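Local coordinates for heme-binding protein A (PDB 3TPA) that probably binds glutathione as a bacterial extracellular solute-binding protein, at residues A[8-20]-A[237-249]. The protein carries 1 engineered substitution. Residues are numbered along the deposited sequence; the frame is centred on the assembly and turned at random.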
ATOM      1  N   ASN A   8       8.263  30.510   6.111  1.00 50.52           N
ATOM      2  CA  ASN A   8       8.530  29.164   5.629  1.00 44.54           C
ATOM      3  C   ASN A   8       7.307  28.596   4.932  1.00 41.08           C
ATOM      4  O   ASN A   8       6.290  28.318   5.566  1.00 38.33           O
ATOM      5  CB  ASN A   8       8.957  28.245   6.781  1.00 50.34           C
ATOM      6  CG  ASN A   8       8.483  28.742   8.139  1.00 57.59           C
ATOM      7  OD1 ASN A   8       7.527  28.217   8.713  1.00 52.73           O
ATOM      8  ND2 ASN A   8       9.151  29.765   8.657  1.00 65.21           N
ATOM      9  N   THR A   9       7.405  28.448   3.618  1.00 31.94           N
ATOM     10  CA  THR A   9       6.310  27.915   2.822  1.00 32.99           C
ATOM     11  C   THR A   9       6.796  26.791   1.921  1.00 28.87           C
ATOM     12  O   THR A   9       7.507  27.042   0.962  1.00 27.65           O
ATOM     13  CB  THR A   9       5.704  29.000   1.938  1.00 40.46           C
ATOM     14  OG1 THR A   9       5.147  30.027   2.764  1.00 42.77           O
ATOM     15  CG2 THR A   9       4.622  28.417   1.047  1.00 44.33           C
ATOM     16  N   LEU A  10       6.409  25.555   2.230  1.00 22.05           N
ATOM     17  CA  LEU A  10       6.783  24.425   1.402  1.00 24.42           C
ATOM     18  C   LEU A  10       5.875  24.337   0.179  1.00 30.41           C
ATOM     19  O   LEU A  10       4.652  24.378   0.298  1.00 23.83           O
ATOM     20  CB  LEU A  10       6.710  23.123   2.213  1.00 27.76           C
ATOM     21  CG  LEU A  10       7.212  21.856   1.519  1.00 27.08           C
ATOM     22  CD1 LEU A  10       7.940  20.975   2.511  1.00 26.09           C
ATOM     23  CD2 LEU A  10       6.073  21.101   0.874  1.00 22.86           C
ATOM     24  N   VAL A  11       6.478  24.226  -1.002  1.00 22.93           N
ATOM     25  CA  VAL A  11       5.708  24.074  -2.234  1.00 22.80           C
ATOM     26  C   VAL A  11       5.773  22.629  -2.739  1.00 21.12           C
ATOM     27  O   VAL A  11       6.842  22.132  -3.109  1.00 21.44           O
ATOM     28  CB  VAL A  11       6.174  25.070  -3.328  1.00 28.12           C
ATOM     29  CG1 VAL A  11       5.430  24.825  -4.637  1.00 31.22           C
ATOM     30  CG2 VAL A  11       5.974  26.505  -2.863  1.00 29.38           C
ATOM     31  N   ASN A  12       4.622  21.957  -2.736  1.00 19.55           N
ATOM     32  CA  ASN A  12       4.521  20.554  -3.156  1.00 18.51           C
ATOM     33  C   ASN A  12       3.876  20.511  -4.529  1.00 19.92           C
ATOM     34  O   ASN A  12       2.701  20.833  -4.682  1.00 18.11           O
ATOM     35  CB  ASN A  12       3.700  19.746  -2.134  1.00 21.04           C
ATOM     36  CG  ASN A  12       3.621  18.236  -2.460  1.00 20.96           C
ATOM     37  OD1 ASN A  12       4.446  17.682  -3.180  1.00 22.79           O
ATOM     38  ND2 ASN A  12       2.612  17.580  -1.920  1.00 20.51           N
ATOM     39  N   CYS A  13       4.644  20.121  -5.538  1.00 18.52           N
ATOM     40  CA  CYS A  13       4.150  20.176  -6.909  1.00 21.03           C
ATOM     41  C   CYS A  13       3.676  18.819  -7.337  1.00 22.31           C
ATOM     42  O   CYS A  13       4.475  17.894  -7.482  1.00 23.31           O
ATOM     43  CB  CYS A  13       5.237  20.671  -7.866  1.00 18.99           C
ATOM     44  SG  CYS A  13       5.716  22.368  -7.576  1.00 26.95           S
ATOM     45  N   ILE A  14       2.368  18.712  -7.544  1.00 20.33           N
ATOM     46  CA  ILE A  14       1.735  17.436  -7.817  1.00 18.35           C
ATOM     47  C   ILE A  14       1.130  17.351  -9.216  1.00 26.40           C
ATOM     48  O   ILE A  14       0.709  18.352  -9.787  1.00 24.67           O
ATOM     49  CB  ILE A  14       0.660  17.135  -6.764  1.00 23.74           C
ATOM     50  CG1 ILE A  14      -0.321  18.308  -6.670  1.00 21.20           C
ATOM     51  CG2 ILE A  14       1.314  16.886  -5.410  1.00 22.54           C
ATOM     52  CD1 ILE A  14      -1.522  18.023  -5.799  1.00 26.93           C
ATOM     53  N   ALA A  15       1.072  16.136  -9.746  1.00 26.48           N
ATOM     54  CA  ALA A  15       0.674  15.909 -11.130  1.00 29.67           C
ATOM     55  C   ALA A  15      -0.815  16.121 -11.389  1.00 35.30           C
ATOM     56  O   ALA A  15      -1.195  16.634 -12.439  1.00 35.00           O
ATOM     57  CB  ALA A  15       1.086  14.526 -11.571  1.00 27.56           C
ATOM     58  N   THR A  16      -1.662  15.720 -10.446  1.00 30.72           N
ATOM     59  CA  THR A  16      -3.105  15.850 -10.660  1.00 32.91           C
ATOM     60  C   THR A  16      -3.830  16.427  -9.443  1.00 32.04           C
ATOM     61  O   THR A  16      -3.357  16.311  -8.317  1.00 23.79           O
ATOM     62  CB  THR A  16      -3.730  14.499 -11.031  1.00 38.82           C
ATOM     63  OG1 THR A  16      -3.524  13.577  -9.957  1.00 43.54           O
ATOM     64  CG2 THR A  16      -3.091  13.936 -12.309  1.00 40.79           C
ATOM     65  N   ALA A  17      -4.981  17.050  -9.679  1.00 28.21           N
ATOM     66  CA  ALA A  17      -5.751  17.657  -8.599  1.00 28.68           C
ATOM     67  C   ALA A  17      -6.384  16.545  -7.754  1.00 29.99           C
ATOM     68  O   ALA A  17      -6.894  15.570  -8.306  1.00 30.89           O
ATOM     69  CB  ALA A  17      -6.821  18.569  -9.175  1.00 29.95           C
ATOM     70  N   PRO A  18      -6.324  16.657  -6.414  1.00 29.23           N
ATOM     71  CA  PRO A  18      -6.936  15.576  -5.622  1.00 27.78           C
ATOM     72  C   PRO A  18      -8.456  15.570  -5.769  1.00 32.09           C
ATOM     73  O   PRO A  18      -9.100  16.598  -5.562  1.00 29.67           O
ATOM     74  CB  PRO A  18      -6.530  15.912  -4.178  1.00 26.53           C
ATOM     75  CG  PRO A  18      -6.145  17.355  -4.199  1.00 30.08           C
ATOM     76  CD  PRO A  18      -5.586  17.615  -5.574  1.00 28.93           C
ATOM     77  N   MET A  19      -9.011  14.417  -6.124  1.00 38.64           N
ATOM     78  CA  MET A  19     -10.453  14.282  -6.337  0.53 42.11           C
ATOM     79  C   MET A  19     -11.262  14.401  -5.044  1.00 34.28           C
ATOM     80  O   MET A  19     -12.272  15.105  -4.992  1.00 34.68           O
ATOM     81  CB  MET A  19     -10.758  12.951  -7.033  0.53 44.49           C
ATOM     82  CG  MET A  19     -10.116  12.827  -8.410  0.53 47.23           C
ATOM     83  SD  MET A  19     -10.801  14.008  -9.584  0.53 66.77           S
ATOM     84  CE  MET A  19      -9.504  14.057 -10.824  0.53 53.34           C
ATOM     85  N   LYS A  20     -10.812  13.721  -3.995  1.00 24.24           N
ATOM     86  CA  LYS A  20     -11.548  13.709  -2.729  1.00 22.48           C
ATOM     87  C   LYS A  20     -10.699  14.164  -1.546  1.00 25.66           C
ATOM     88  O   LYS A  20      -9.582  13.693  -1.373  1.00 25.45           O
ATOM     89  CB  LYS A  20     -12.112  12.306  -2.487  1.00 28.48           C
ATOM     90  CG  LYS A  20     -13.387  12.042  -3.278  1.00 41.66           C
ATOM     91  CD  LYS A  20     -13.590  10.568  -3.515  1.00 50.77           C
ATOM     92  CE  LYS A  20     -14.671  10.323  -4.556  1.00 57.40           C
ATOM     93  NZ  LYS A  20     -14.607   8.924  -5.065  1.00 63.63           N
ATOM     94  N   LYS A 237      14.675  21.733  -9.717  1.00 25.09           N
ATOM     95  CA  LYS A 237      16.027  22.286  -9.855  1.00 30.26           C
ATOM     96  C   LYS A 237      16.022  23.784  -9.593  1.00 33.40           C
ATOM     97  O   LYS A 237      16.851  24.299  -8.846  1.00 30.83           O
ATOM     98  CB  LYS A 237      16.605  22.003 -11.247  1.00 27.08           C
ATOM     99  CG  LYS A 237      16.993  20.559 -11.452  1.00 34.36           C
ATOM    100  CD  LYS A 237      17.843  20.363 -12.694  1.00 44.19           C
ATOM    101  CE  LYS A 237      16.991  20.388 -13.952  1.00 49.15           C
ATOM    102  NZ  LYS A 237      17.792  20.089 -15.174  1.00 49.53           N
ATOM    103  N   ALA A 238      15.061  24.474 -10.194  1.00 31.56           N
ATOM    104  CA  ALA A 238      14.923  25.915 -10.042  1.00 31.99           C
ATOM    105  C   ALA A 238      14.494  26.374  -8.636  1.00 36.44           C
ATOM    106  O   ALA A 238      14.456  27.573  -8.353  1.00 35.87           O
ATOM    107  CB  ALA A 238      13.944  26.444 -11.087  1.00 29.64           C
ATOM    108  N   GLY A 239      14.152  25.431  -7.763  1.00 31.50           N
ATOM    109  CA  GLY A 239      13.650  25.781  -6.443  1.00 26.00           C
ATOM    110  C   GLY A 239      12.260  26.389  -6.458  1.00 26.99           C
ATOM    111  O   GLY A 239      11.833  26.992  -5.478  1.00 28.60           O
ATOM    112  N   GLU A 240      11.547  26.241  -7.571  1.00 26.52           N
ATOM    113  CA  GLU A 240      10.161  26.721  -7.650  1.00 29.14           C
ATOM    114  C   GLU A 240       9.204  25.635  -7.160  1.00 30.17           C
ATOM    115  O   GLU A 240       7.997  25.858  -7.009  1.00 25.13           O
ATOM    116  CB  GLU A 240       9.805  27.164  -9.071  1.00 24.36           C
ATOM    117  CG  GLU A 240      10.488  28.468  -9.465  1.00 31.58           C
ATOM    118  CD  GLU A 240      10.772  28.577 -10.954  1.00 33.36           C
ATOM    119  OE1 GLU A 240       9.908  28.209 -11.779  1.00 30.43           O
ATOM    120  OE2 GLU A 240      11.874  29.040 -11.300  1.00 27.50           O
ATOM    121  N   CYS A 241       9.773  24.452  -6.940  1.00 30.57           N
ATOM    122  CA  CYS A 241       9.102  23.346  -6.265  1.00 27.25           C
ATOM    123  C   CYS A 241      10.050  22.839  -5.192  1.00 25.47           C
ATOM    124  O   CYS A 241      11.272  22.799  -5.398  1.00 24.31           O
ATOM    125  CB  CYS A 241       8.796  22.212  -7.244  1.00 20.97           C
ATOM    126  SG  CYS A 241       7.519  22.551  -8.482  1.00 27.84           S
ATOM    127  N   ASP A 242       9.500  22.454  -4.043  1.00 22.58           N
ATOM    128  CA  ASP A 242      10.309  21.808  -3.006  1.00 19.82           C
ATOM    129  C   ASP A 242      10.217  20.284  -3.061  1.00 19.45           C
ATOM    130  O   ASP A 242      11.156  19.593  -2.683  1.00 21.86           O
ATOM    131  CB  ASP A 242       9.906  22.306  -1.632  1.00 19.38           C
ATOM    132  CG  ASP A 242      10.218  23.764  -1.450  1.00 23.13           C
ATOM    133  OD1 ASP A 242      11.400  24.127  -1.600  1.00 28.39           O
ATOM    134  OD2 ASP A 242       9.286  24.543  -1.185  1.00 26.77           O
ATOM    135  N   VAL A 243       9.081  19.769  -3.529  1.00 14.53           N
ATOM    136  CA  VAL A 243       8.869  18.329  -3.652  1.00 14.65           C
ATOM    137  C   VAL A 243       8.112  18.116  -4.950  1.00 17.51           C
ATOM    138  O   VAL A 243       7.287  18.940  -5.302  1.00 15.17           O
ATOM    139  CB  VAL A 243       7.965  17.773  -2.506  1.00 21.12           C
ATOM    140  CG1 VAL A 243       7.963  16.231  -2.480  1.00 19.85           C
ATOM    141  CG2 VAL A 243       8.354  18.339  -1.148  1.00 21.55           C
ATOM    142  N   ILE A 244       8.367  17.011  -5.646  1.00 13.64           N
ATOM    143  CA  ILE A 244       7.538  16.644  -6.788  1.00 17.75           C
ATOM    144  C   ILE A 244       7.099  15.190  -6.692  1.00 19.45           C
ATOM    145  O   ILE A 244       7.733  14.378  -6.013  1.00 19.76           O
ATOM    146  CB  ILE A 244       8.267  16.862  -8.141  1.00 22.25           C
ATOM    147  CG1 ILE A 244       9.458  15.904  -8.268  1.00 22.80           C
ATOM    148  CG2 ILE A 244       8.700  18.321  -8.290  1.00 21.32           C
ATOM    149  CD1 ILE A 244      10.027  15.814  -9.677  1.00 15.67           C
ATOM    150  N   ASP A 245       6.006  14.862  -7.370  1.00 20.26           N
ATOM    151  CA  ASP A 245       5.567  13.478  -7.447  1.00 19.71           C
ATOM    152  C   ASP A 245       5.682  12.958  -8.886  1.00 18.55           C
ATOM    153  O   ASP A 245       6.000  13.711  -9.808  1.00 18.91           O
ATOM    154  CB  ASP A 245       4.149  13.302  -6.882  1.00 20.33           C
ATOM    155  CG  ASP A 245       3.077  13.977  -7.718  1.00 29.74           C
ATOM    156  OD1 ASP A 245       3.412  14.738  -8.653  1.00 26.72           O
ATOM    157  OD2 ASP A 245       1.881  13.754  -7.415  1.00 29.20           O
ATOM    158  N   PHE A 246       5.450  11.658  -9.047  1.00 21.17           N
ATOM    159  CA  PHE A 246       5.535  10.976 -10.344  1.00 20.88           C
ATOM    160  C   PHE A 246       6.634  11.528 -11.262  1.00 25.51           C
ATOM    161  O   PHE A 246       6.362  11.949 -12.377  1.00 23.75           O
ATOM    162  CB  PHE A 246       4.166  10.972 -11.047  1.00 20.69           C
ATOM    163  CG  PHE A 246       3.095  10.213 -10.282  1.00 21.91           C
ATOM    164  CD1 PHE A 246       2.992   8.836 -10.375  1.00 24.36           C
ATOM    165  CD2 PHE A 246       2.217  10.880  -9.449  1.00 27.13           C
ATOM    166  CE1 PHE A 246       2.010   8.133  -9.650  1.00 31.68           C
ATOM    167  CE2 PHE A 246       1.237  10.188  -8.725  1.00 26.15           C
ATOM    168  CZ  PHE A 246       1.132   8.816  -8.826  1.00 23.40           C
ATOM    169  N   PRO A 247       7.890  11.500 -10.791  1.00 19.98           N
ATOM    170  CA  PRO A 247       9.001  11.869 -11.667  1.00 22.39           C
ATOM    171  C   PRO A 247       9.126  10.907 -12.849  1.00 23.47           C
ATOM    172  O   PRO A 247       9.009   9.700 -12.659  1.00 19.72           O
ATOM    173  CB  PRO A 247      10.221  11.710 -10.760  1.00 17.67           C
ATOM    174  CG  PRO A 247       9.809  10.659  -9.763  1.00 21.72           C
ATOM    175  CD  PRO A 247       8.349  10.926  -9.514  1.00 19.26           C
ATOM    176  N   ASN A 248       9.350  11.420 -14.058  1.00 20.86           N
ATOM    177  CA  ASN A 248       9.654  10.538 -15.177  0.53 23.97           C
ATOM    178  C   ASN A 248      10.911   9.742 -14.871  1.00 21.66           C
ATOM    179  O   ASN A 248      11.928  10.301 -14.458  1.00 17.74           O
ATOM    180  CB  ASN A 248       9.851  11.325 -16.474  0.53 24.01           C
ATOM    181  CG  ASN A 248       8.554  11.576 -17.215  0.53 22.22           C
ATOM    182  OD1 ASN A 248       7.519  10.977 -16.920  0.53 18.35           O
ATOM    183  ND2 ASN A 248       8.607  12.472 -18.196  0.53 22.78           N
ATOM    184  N   ILE A 249      10.838   8.432 -15.076  1.00 20.39           N
ATOM    185  CA  ILE A 249      11.980   7.557 -14.792  1.00 23.86           C
ATOM    186  C   ILE A 249      13.223   7.959 -15.583  1.00 28.03           C
ATOM    187  O   ILE A 249      14.348   7.790 -15.108  1.00 24.53           O
ATOM    188  CB  ILE A 249      11.654   6.071 -15.053  1.00 30.59           C
ATOM    189  CG1 ILE A 249      12.835   5.183 -14.643  1.00 28.74           C
ATOM    190  CG2 ILE A 249      11.271   5.840 -16.519  1.00 32.66           C
ATOM    191  CD1 ILE A 249      13.094   5.150 -13.151  1.00 32.56           C
TER
HETATM  192  O   HOH W   1      -0.544  13.815  -8.325  1.00 24.85           O
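Cys13 and Cys241 are joined by a disulfide, SG to SG 2.0 Å with a torsion of -93° about the S-S bond, which ties strand 9-14 covalently to the lead-in of strand 243-244. Next to it the two segments pair in parallel: Cys13 N donates almost straight to Val243 O at 2.9 Å, and Val11 O takes two donors in its carbonyl plane, Asp242 N at 2.8 Å and the longer Val243 N. Asp242 is worth following outward. Asp242 CB lies 3.4 Å from Val11 O; CG, set beside its own backbone N and anti to the carbonyl carbon (chi1 -66°), brings the carboxylate to Val11 N; and Asp242 OD2 accepts the N-H of Val11, N to O 2.8 Å and nearly linear at 172°, through its anti lone pair. That same OD2 is salt-bridged to Arg493, which would be expected to favour the charged form. At the far end Asp245 turns its carboxylate to Ala15 N with two weak bonds, while its OD2 accepts from a water that in turn accepts from Thr16 N. On the Asn12 side of the sheet, Val243 CB rests 3.6 Å from Asn12 OD1. Strand 9-14 sits between strand 220-225, also parallel to it, and the edge strand 243-244 of a mixed sheet, with helix 229-237 against Cys241 and Ile244, and strand 478-491 against Asp242, Val243 and Ile244.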